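Local atomic coordinates of sugar ABC transporter (Agrobacterium radiobacter, PDB entry 4RXT), a protein that binds an arabinopyranose and probably serves as the carbohydrate-binding component of an ABC-type sugar transporter. Residues G91-A96 with Y250-D255; E148-G153 with V245-Y250. One frame throughout, in Å; residues are numbered along the deposited sequence.

Contact 1 (G91-A96 with Y250-D255). With ARA (alpha-L-arabinopyranose), chain B.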
ATOM      1  N   GLY A  91      13.201   2.617   6.667  1.00 13.93           N
ATOM      2  CA  GLY A  91      11.840   2.854   6.164  1.00 11.76           C
ATOM      3  C   GLY A  91      11.313   1.744   5.286  1.00 12.19           C
ATOM      4  O   GLY A  91      12.070   1.060   4.582  1.00 13.81           O
ATOM      5  N   ILE A  92       9.993   1.562   5.358  1.00 12.33           N
ATOM      6  CA  ILE A  92       9.301   0.654   4.440  1.00 12.60           C
ATOM      7  C   ILE A  92       8.030   1.310   3.876  1.00 11.71           C
ATOM      8  O   ILE A  92       7.432   2.213   4.493  1.00 15.03           O
ATOM      9  CB  ILE A  92       8.986  -0.727   5.068  1.00 14.47           C
ATOM     10  CG1 ILE A  92       8.056  -0.604   6.268  1.00 12.82           C
ATOM     11  CG2 ILE A  92      10.276  -1.447   5.442  1.00 14.52           C
ATOM     12  CD1 ILE A  92       7.450  -1.940   6.693  1.00 15.19           C
ATOM     13  N   ASP A  93       7.645   0.845   2.687  1.00 12.20           N
ATOM     14  CA  ASP A  93       6.289   1.039   2.120  1.00 11.72           C
ATOM     15  C   ASP A  93       5.927   2.417   1.561  1.00 13.74           C
ATOM     16  O   ASP A  93       5.282   2.476   0.523  1.00 13.62           O
ATOM     17  CB  ASP A  93       5.207   0.516   3.088  1.00 11.68           C
ATOM     18  CG  ASP A  93       3.799   0.652   2.516  1.00 14.61           C
ATOM     19  OD1 ASP A  93       3.399  -0.253   1.747  1.00 15.11           O
ATOM     20  OD2 ASP A  93       3.139   1.676   2.807  1.00 14.27           O
ATOM     21  N   SER A  94       6.279   3.494   2.269  1.00 11.75           N
ATOM     22  CA  SER A  94       5.652   4.784   2.033  1.00 13.35           C
ATOM     23  C   SER A  94       6.620   5.842   2.530  1.00 14.33           C
ATOM     24  O   SER A  94       7.112   5.755   3.630  1.00 16.86           O
ATOM     25  CB  SER A  94       4.312   4.861   2.802  1.00 14.82           C
ATOM     26  OG  SER A  94       3.531   5.990   2.461  1.00 13.92           O
ATOM     27  N   GLY A  95       6.914   6.830   1.700  1.00 15.76           N
ATOM     28  CA  GLY A  95       7.995   7.772   2.000  1.00 15.95           C
ATOM     29  C   GLY A  95       7.668   8.821   3.042  1.00 14.51           C
ATOM     30  O   GLY A  95       6.514   9.023   3.418  1.00 17.74           O
ATOM     31  N   ALA A  96       8.728   9.471   3.517  1.00 17.06           N
ATOM     32  CA  ALA A  96       8.587  10.610   4.408  1.00 16.40           C
ATOM     33  C   ALA A  96       9.562  11.694   3.972  1.00 13.43           C
ATOM     34  O   ALA A  96      10.606  11.440   3.310  1.00 16.97           O
ATOM     35  CB  ALA A  96       8.808  10.240   5.879  1.00 21.32           C
ATOM     36  N   TYR A 250       5.225  -8.956   3.078  1.00 12.90           N
ATOM     37  CA  TYR A 250       5.971  -9.907   3.924  1.00 16.07           C
ATOM     38  C   TYR A 250       7.464  -9.618   3.870  1.00 14.54           C
ATOM     39  O   TYR A 250       8.136  -9.530   4.902  1.00 14.98           O
ATOM     40  CB  TYR A 250       5.696 -11.343   3.514  1.00 17.55           C
ATOM     41  CG  TYR A 250       6.261 -12.365   4.477  1.00 14.91           C
ATOM     42  CD1 TYR A 250       5.510 -12.792   5.546  1.00 16.74           C
ATOM     43  CD2 TYR A 250       7.553 -12.873   4.312  1.00 20.67           C
ATOM     44  CE1 TYR A 250       5.997 -13.760   6.436  1.00 18.48           C
ATOM     45  CE2 TYR A 250       8.075 -13.811   5.186  1.00 23.07           C
ATOM     46  CZ  TYR A 250       7.309 -14.260   6.251  1.00 19.86           C
ATOM     47  OH  TYR A 250       7.837 -15.206   7.099  1.00 24.72           O
ATOM     48  N   ARG A 251       7.978  -9.418   2.656  1.00 14.67           N
ATOM     49  CA  ARG A 251       9.403  -9.105   2.492  1.00 15.94           C
ATOM     50  C   ARG A 251       9.776  -7.764   3.099  1.00 13.88           C
ATOM     51  O   ARG A 251      10.834  -7.644   3.680  1.00 15.11           O
ATOM     52  CB  ARG A 251       9.808  -9.167   1.015  1.00 19.48           C
ATOM     53  CG  ARG A 251      11.258  -8.787   0.779  1.00 18.51           C
ATOM     54  CD  ARG A 251      11.600  -8.754  -0.675  1.00 22.41           C
ATOM     55  NE  ARG A 251      13.005  -8.438  -0.851  1.00 23.33           N
ATOM     56  CZ  ARG A 251      13.561  -8.175  -2.028  1.00 24.71           C
ATOM     57  NH1 ARG A 251      12.827  -8.186  -3.135  1.00 30.46           N
ATOM     58  NH2 ARG A 251      14.854  -7.926  -2.100  1.00 26.36           N
ATOM     59  N   MET A 252       8.923  -6.746   2.923  1.00 15.29           N
ATOM     60  CA  MET A 252       9.170  -5.456   3.576  1.00 16.12           C
ATOM     61  C   MET A 252       9.391  -5.635   5.094  1.00 13.83           C
ATOM     62  O   MET A 252      10.316  -5.039   5.681  1.00 15.72           O
ATOM     63  CB  MET A 252       8.063  -4.422   3.283  1.00 14.80           C
ATOM     64  CG  MET A 252       8.010  -3.877   1.849  1.00 17.51           C
ATOM     65  SD  MET A 252       6.560  -2.736   1.710  1.00 12.57           S
ATOM     66  CE  MET A 252       5.845  -3.330   0.169  1.00 19.40           C
ATOM     67  N   GLY A 253       8.568  -6.455   5.743  1.00 14.02           N
ATOM     68  CA  GLY A 253       8.713  -6.741   7.167  1.00 15.91           C
ATOM     69  C   GLY A 253       9.969  -7.542   7.489  1.00 13.57           C
ATOM     70  O   GLY A 253      10.748  -7.174   8.366  1.00 15.10           O
ATOM     71  N   TYR A 254      10.169  -8.616   6.731  1.00 13.55           N
ATOM     72  CA  TYR A 254      11.278  -9.533   6.971  1.00 13.51           C
ATOM     73  C   TYR A 254      12.620  -8.859   6.714  1.00 15.46           C
ATOM     74  O   TYR A 254      13.508  -8.835   7.582  1.00 16.06           O
ATOM     75  CB  TYR A 254      11.126 -10.810   6.132  1.00 16.41           C
ATOM     76  CG  TYR A 254      12.088 -11.894   6.571  1.00 19.92           C
ATOM     77  CD1 TYR A 254      13.419 -11.867   6.184  1.00 18.13           C
ATOM     78  CD2 TYR A 254      11.676 -12.900   7.446  1.00 18.30           C
ATOM     79  CE1 TYR A 254      14.306 -12.837   6.622  1.00 17.83           C
ATOM     80  CE2 TYR A 254      12.547 -13.886   7.880  1.00 23.62           C
ATOM     81  CZ  TYR A 254      13.858 -13.853   7.469  1.00 19.77           C
ATOM     82  OH  TYR A 254      14.698 -14.830   7.954  1.00 24.02           O
ATOM     83  N   ASP A 255      12.783  -8.380   5.483  1.00 15.10           N
ATOM     84  CA  ASP A 255      14.021  -7.792   5.065  1.00 16.32           C
ATOM     85  C   ASP A 255      14.181  -6.420   5.719  1.00 15.36           C
ATOM     86  O   ASP A 255      15.305  -5.941   5.844  1.00 16.76           O
ATOM     87  CB  ASP A 255      14.138  -7.707   3.556  1.00 17.03           C
ATOM     88  CG  ASP A 255      14.505  -9.035   2.924  1.00 20.61           C
ATOM     89  OD1 ASP A 255      14.845  -9.996   3.654  1.00 43.22           O
ATOM     90  OD2 ASP A 255      14.492  -9.112   1.688  1.00 29.63           O
TER
HETATM   91  C1  ARA B 401      -1.122  -0.594   1.135  1.00 14.51           C
HETATM   92  C2  ARA B 401      -0.148   0.594   1.015  1.00 21.84           C
HETATM   93  C3  ARA B 401      -0.018   1.278   2.365  1.00 26.15           C
HETATM   94  C4  ARA B 401      -1.394   1.634   2.954  1.00 25.71           C
HETATM   95  C5  ARA B 401      -2.482   0.934   2.254  1.00 17.84           C
HETATM   96  O1  ARA B 401      -1.432  -0.579  -0.254  1.00 15.13           O
HETATM   97  O2  ARA B 401       1.158   0.144   0.606  1.00 15.75           O
HETATM   98  O3  ARA B 401       0.864   2.403   2.215  1.00 21.89           O
HETATM   99  O4  ARA B 401      -1.774   2.990   2.707  1.00 34.06           O
HETATM  100  O5  ARA B 401      -2.248  -0.460   1.993  1.00 22.23           O
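The CA atoms nearest each other across the segments are those of I92 and M252, 6.2 Å apart, in the first lobe of a type I periplasmic binding protein fold, where the C-terminal end of strand 89-92 in the parallel sheet meets helix 249-264. Just after the strand a classic gamma turn centred on D93 carries this residue into the sugar cleft: its phi is positive (75°), and S94 N bonds to I92 O at 2.8 Å. No hydrogen bond crosses between the segments, so packing alone joins them. I92 lies with CB 4.2 Å from M252 CB, and its CG2 branch comes up to the helix backbone, 3.6 Å from M252 O. With CG anti to the carbonyl carbon (chi1 -70°), M252 lays SD against D93, 3.8 Å from D93 CB; its side chain also touches Y18 of helix 17-33. D93 thus rests on the thioether by its methylene, while CG, anti to the backbone N (chi1 -178°), carries the carboxylate to the sugar. ARA O2 donates to D93 OD1 at 2.5 Å, and ARA O3 donates to D93 OD2 at a very short 2.5 Å. With Y18 OH also bonded to OD1, the carboxylate is held in orientation, one oxygen for each sugar hydroxyl.

Contact 2 (E148-G153 with V245-Y250). With ARA (alpha-L-arabinopyranose), chain B.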
ATOM      1  N   GLU A 148      -0.003   8.919  -2.832  1.00 12.55           N
ATOM      2  CA  GLU A 148       0.170  10.078  -3.732  1.00 12.61           C
ATOM      3  C   GLU A 148       0.990   9.700  -4.979  1.00 10.93           C
ATOM      4  O   GLU A 148       0.713  10.147  -6.111  1.00 14.87           O
ATOM      5  CB  GLU A 148       0.766  11.255  -2.991  1.00 14.50           C
ATOM      6  CG  GLU A 148      -0.163  11.808  -1.922  1.00 16.44           C
ATOM      7  CD  GLU A 148      -1.543  12.268  -2.419  1.00 27.04           C
ATOM      8  OE1 GLU A 148      -1.696  12.705  -3.591  1.00 25.65           O
ATOM      9  OE2 GLU A 148      -2.491  12.249  -1.602  1.00 27.15           O
ATOM     10  N   GLN A 149       1.987   8.845  -4.785  1.00 13.74           N
ATOM     11  CA  GLN A 149       2.759   8.358  -5.937  1.00 12.49           C
ATOM     12  C   GLN A 149       1.930   7.478  -6.881  1.00 11.93           C
ATOM     13  O   GLN A 149       2.058   7.559  -8.092  1.00 12.44           O
ATOM     14  CB  GLN A 149       4.030   7.650  -5.501  1.00 13.70           C
ATOM     15  CG  GLN A 149       5.015   8.629  -4.918  1.00 15.93           C
ATOM     16  CD  GLN A 149       6.297   7.974  -4.500  1.00 21.42           C
ATOM     17  OE1 GLN A 149       6.280   6.878  -3.995  1.00 26.07           O
ATOM     18  NE2 GLN A 149       7.420   8.646  -4.705  1.00 37.52           N
ATOM     19  N   ARG A 150       1.096   6.600  -6.319  1.00 12.43           N
ATOM     20  CA  ARG A 150       0.198   5.765  -7.157  1.00 13.72           C
ATOM     21  C   ARG A 150      -0.738   6.662  -7.951  1.00 11.26           C
ATOM     22  O   ARG A 150      -0.974   6.459  -9.152  1.00 12.13           O
ATOM     23  CB  ARG A 150      -0.589   4.779  -6.308  1.00 13.38           C
ATOM     24  CG  ARG A 150       0.309   3.784  -5.649  1.00 12.33           C
ATOM     25  CD  ARG A 150      -0.434   2.930  -4.653  1.00 13.13           C
ATOM     26  NE  ARG A 150       0.539   2.225  -3.830  1.00 12.52           N
ATOM     27  CZ  ARG A 150       0.291   1.531  -2.741  1.00 14.38           C
ATOM     28  NH1 ARG A 150      -0.966   1.311  -2.340  1.00 12.83           N
ATOM     29  NH2 ARG A 150       1.319   1.018  -2.107  1.00 14.50           N
ATOM     30  N   ARG A 151      -1.263   7.680  -7.293  1.00 11.43           N
ATOM     31  CA  ARG A 151      -2.154   8.616  -7.960  1.00 12.16           C
ATOM     32  C   ARG A 151      -1.448   9.309  -9.138  1.00 13.51           C
ATOM     33  O   ARG A 151      -1.969   9.364 -10.240  1.00 13.78           O
ATOM     34  CB  ARG A 151      -2.688   9.635  -6.956  1.00 12.22           C
ATOM     35  CG  ARG A 151      -3.425  10.823  -7.558  1.00 13.53           C
ATOM     36  CD  ARG A 151      -4.021  11.715  -6.484  1.00 17.78           C
ATOM     37  NE  ARG A 151      -4.720  12.859  -7.058  1.00 17.59           N
ATOM     38  CZ  ARG A 151      -4.116  13.914  -7.593  1.00 18.14           C
ATOM     39  NH1 ARG A 151      -2.799  14.002  -7.598  1.00 27.48           N
ATOM     40  NH2 ARG A 151      -4.846  14.869  -8.115  1.00 33.34           N
ATOM     41  N   THR A 152      -0.248   9.791  -8.886  1.00 12.77           N
ATOM     42  CA  THR A 152       0.552  10.459  -9.931  1.00 13.99           C
ATOM     43  C   THR A 152       0.838   9.497 -11.090  1.00 13.62           C
ATOM     44  O   THR A 152       0.665   9.820 -12.265  1.00 14.63           O
ATOM     45  CB  THR A 152       1.848  11.007  -9.310  1.00 14.57           C
ATOM     46  OG1 THR A 152       1.510  12.055  -8.390  1.00 19.56           O
ATOM     47  CG2 THR A 152       2.747  11.611 -10.381  1.00 19.19           C
ATOM     48  N   GLY A 153       1.289   8.294 -10.759  1.00 11.94           N
ATOM     49  CA  GLY A 153       1.678   7.364 -11.785  1.00 13.64           C
ATOM     50  C   GLY A 153       0.470   7.036 -12.658  1.00 12.88           C
ATOM     51  O   GLY A 153       0.558   6.982 -13.898  1.00 15.37           O
ATOM     52  N   VAL A 245      -3.171  -4.820  -8.102  1.00 11.80           N
ATOM     53  CA  VAL A 245      -1.699  -4.673  -8.074  1.00 12.51           C
ATOM     54  C   VAL A 245      -1.203  -5.128  -6.712  1.00 13.47           C
ATOM     55  O   VAL A 245      -1.513  -4.518  -5.699  1.00 12.25           O
ATOM     56  CB  VAL A 245      -1.226  -3.252  -8.368  1.00 12.74           C
ATOM     57  CG1 VAL A 245       0.306  -3.194  -8.431  1.00 17.34           C
ATOM     58  CG2 VAL A 245      -1.830  -2.733  -9.684  1.00 14.45           C
ATOM     59  N   VAL A 246      -0.406  -6.189  -6.715  1.00 12.31           N
ATOM     60  CA  VAL A 246       0.017  -6.855  -5.482  1.00 12.75           C
ATOM     61  C   VAL A 246       1.498  -6.550  -5.219  1.00 11.96           C
ATOM     62  O   VAL A 246       2.318  -6.531  -6.135  1.00 14.54           O
ATOM     63  CB  VAL A 246      -0.250  -8.377  -5.545  1.00 14.99           C
ATOM     64  CG1 VAL A 246       0.274  -9.147  -4.320  1.00 21.66           C
ATOM     65  CG2 VAL A 246      -1.750  -8.594  -5.674  1.00 17.65           C
ATOM     66  N   GLN A 247       1.773  -6.218  -3.963  1.00 14.76           N
ATOM     67  CA  GLN A 247       3.087  -5.855  -3.478  1.00 13.31           C
ATOM     68  C   GLN A 247       3.690  -7.027  -2.714  1.00 13.10           C
ATOM     69  O   GLN A 247       3.130  -8.114  -2.725  1.00 14.26           O
ATOM     70  CB  GLN A 247       2.916  -4.668  -2.531  1.00 11.81           C
ATOM     71  CG  GLN A 247       2.220  -3.448  -3.116  1.00 13.85           C
ATOM     72  CD  GLN A 247       2.200  -2.307  -2.120  1.00 12.23           C
ATOM     73  OE1 GLN A 247       3.177  -1.546  -1.969  1.00 14.74           O
ATOM     74  NE2 GLN A 247       1.099  -2.200  -1.385  1.00 14.37           N
ATOM     75  N   ASP A 248       4.819  -6.814  -2.044  1.00 12.39           N
ATOM     76  CA  ASP A 248       5.456  -7.835  -1.185  1.00 13.31           C
ATOM     77  C   ASP A 248       5.617  -7.333   0.254  1.00 12.90           C
ATOM     78  O   ASP A 248       6.736  -7.126   0.736  1.00 15.55           O
ATOM     79  CB  ASP A 248       6.802  -8.335  -1.747  1.00 16.33           C
ATOM     80  CG  ASP A 248       7.220  -9.696  -1.187  1.00 15.54           C
ATOM     81  OD1 ASP A 248       6.614 -10.177  -0.209  1.00 18.53           O
ATOM     82  OD2 ASP A 248       8.210 -10.239  -1.742  1.00 17.51           O
ATOM     83  N   PRO A 249       4.493  -7.165   0.965  1.00 12.22           N
ATOM     84  CA  PRO A 249       4.580  -6.693   2.330  1.00 14.14           C
ATOM     85  C   PRO A 249       5.347  -7.634   3.265  1.00 14.14           C
ATOM     86  O   PRO A 249       6.021  -7.151   4.159  1.00 14.45           O
ATOM     87  CB  PRO A 249       3.107  -6.573   2.773  1.00 13.70           C
ATOM     88  CG  PRO A 249       2.331  -7.444   1.809  1.00 13.60           C
ATOM     89  CD  PRO A 249       3.103  -7.240   0.515  1.00 13.10           C
ATOM     90  N   TYR A 250       5.225  -8.956   3.078  1.00 12.90           N
ATOM     91  CA  TYR A 250       5.971  -9.907   3.924  1.00 16.07           C
ATOM     92  C   TYR A 250       7.464  -9.618   3.870  1.00 14.54           C
ATOM     93  O   TYR A 250       8.136  -9.530   4.902  1.00 14.98           O
ATOM     94  CB  TYR A 250       5.696 -11.343   3.514  1.00 17.55           C
ATOM     95  CG  TYR A 250       6.261 -12.365   4.477  1.00 14.91           C
ATOM     96  CD1 TYR A 250       5.510 -12.792   5.546  1.00 16.74           C
ATOM     97  CD2 TYR A 250       7.553 -12.873   4.312  1.00 20.67           C
ATOM     98  CE1 TYR A 250       5.997 -13.760   6.436  1.00 18.48           C
ATOM     99  CE2 TYR A 250       8.075 -13.811   5.186  1.00 23.07           C
ATOM    100  CZ  TYR A 250       7.309 -14.260   6.251  1.00 19.86           C
ATOM    101  OH  TYR A 250       7.837 -15.206   7.099  1.00 24.72           O
TER
HETATM  102  C1  ARA B 401      -1.122  -0.594   1.135  1.00 14.51           C
HETATM  103  C2  ARA B 401      -0.148   0.594   1.015  1.00 21.84           C
HETATM  104  C3  ARA B 401      -0.018   1.278   2.365  1.00 26.15           C
HETATM  105  C4  ARA B 401      -1.394   1.634   2.954  1.00 25.71           C
HETATM  106  C5  ARA B 401      -2.482   0.934   2.254  1.00 17.84           C
HETATM  107  O1  ARA B 401      -1.432  -0.579  -0.254  1.00 15.13           O
HETATM  108  O2  ARA B 401       1.158   0.144   0.606  1.00 15.75           O
HETATM  109  O3  ARA B 401       0.864   2.403   2.215  1.00 21.89           O
HETATM  110  O4  ARA B 401      -1.774   2.990   2.707  1.00 34.06           O
HETATM  111  O5  ARA B 401      -2.248  -0.460   1.993  1.00 22.23           O
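R150 is the residue of 148-153 that reaches Q247 of 245-250, by side chains alone, since R150 CA and Q247 CA are 12.5 Å apart. The helix begins its part with E148, whose carboxylate OE2 takes hydrogen bonds from Y172 OH and G143 N. Next comes Q149, where the helical pattern continues: G153 N donates to Q149 O at 2.9 Å. R150 then leaves the helix with CG beside its own backbone N, and its chain runs extended from CG to NE, delivering the guanidinium to the sugar. NH1 of R150 donates to ARA O1, which lies at the guanidinium edge, at 2.9 Å (165°). NH2 of R150 donates to ARA O2 at 2.9 Å. That same O2 receives Q247 NE2 at 3.1 Å and a nearly straight 170°. The helix belongs to the second lobe of the type I periplasmic binding protein fold, in which three crossovers link the lobes; Q247 sits on the second of them, just after strand 243-246 and before helix 249-264, and the two side chains therefore arrive from opposite directions at the cleft. Their flat ends stand 84° apart. Although R150 NH2 is 3.2 Å from Q247 OE1, the angle is too poor for a hydrogen bond. The amide is instead oriented by T107 OG1 at OE1 and D227 OD1 at NE2, and the guanidinium by N109 OD1 at NE, S200 O at NH1 and a cation-pi contact with F226. Further along, T152 closes back on E148: its N and its OG1 reach E148 O from opposite faces of the carbonyl plane, the hydroxyl at 3.1 Å.

How the contacts relate
From the N terminus, the chain first reaches 91-96, at the end of a strand of the first-lobe sheet, then crosses to the second lobe and meets 148-153 on helix 145-161. Contact 2 closes the shorter loop when 245-250 leaves strand 243-246; contact 1 closes the longer one immediately afterwards, at 250-255, so the loops nest without crossing. Y250 belongs to both returning segments, on helix 249-264. Contact 1 joins the first-lobe sheet to that helix, while contact 2 joins the second-lobe helix to the crossover leading into it. The two meet directly, M252 CE lying 3.9 Å from Q247 OE1, and both touch the arabinopyranose in the cleft.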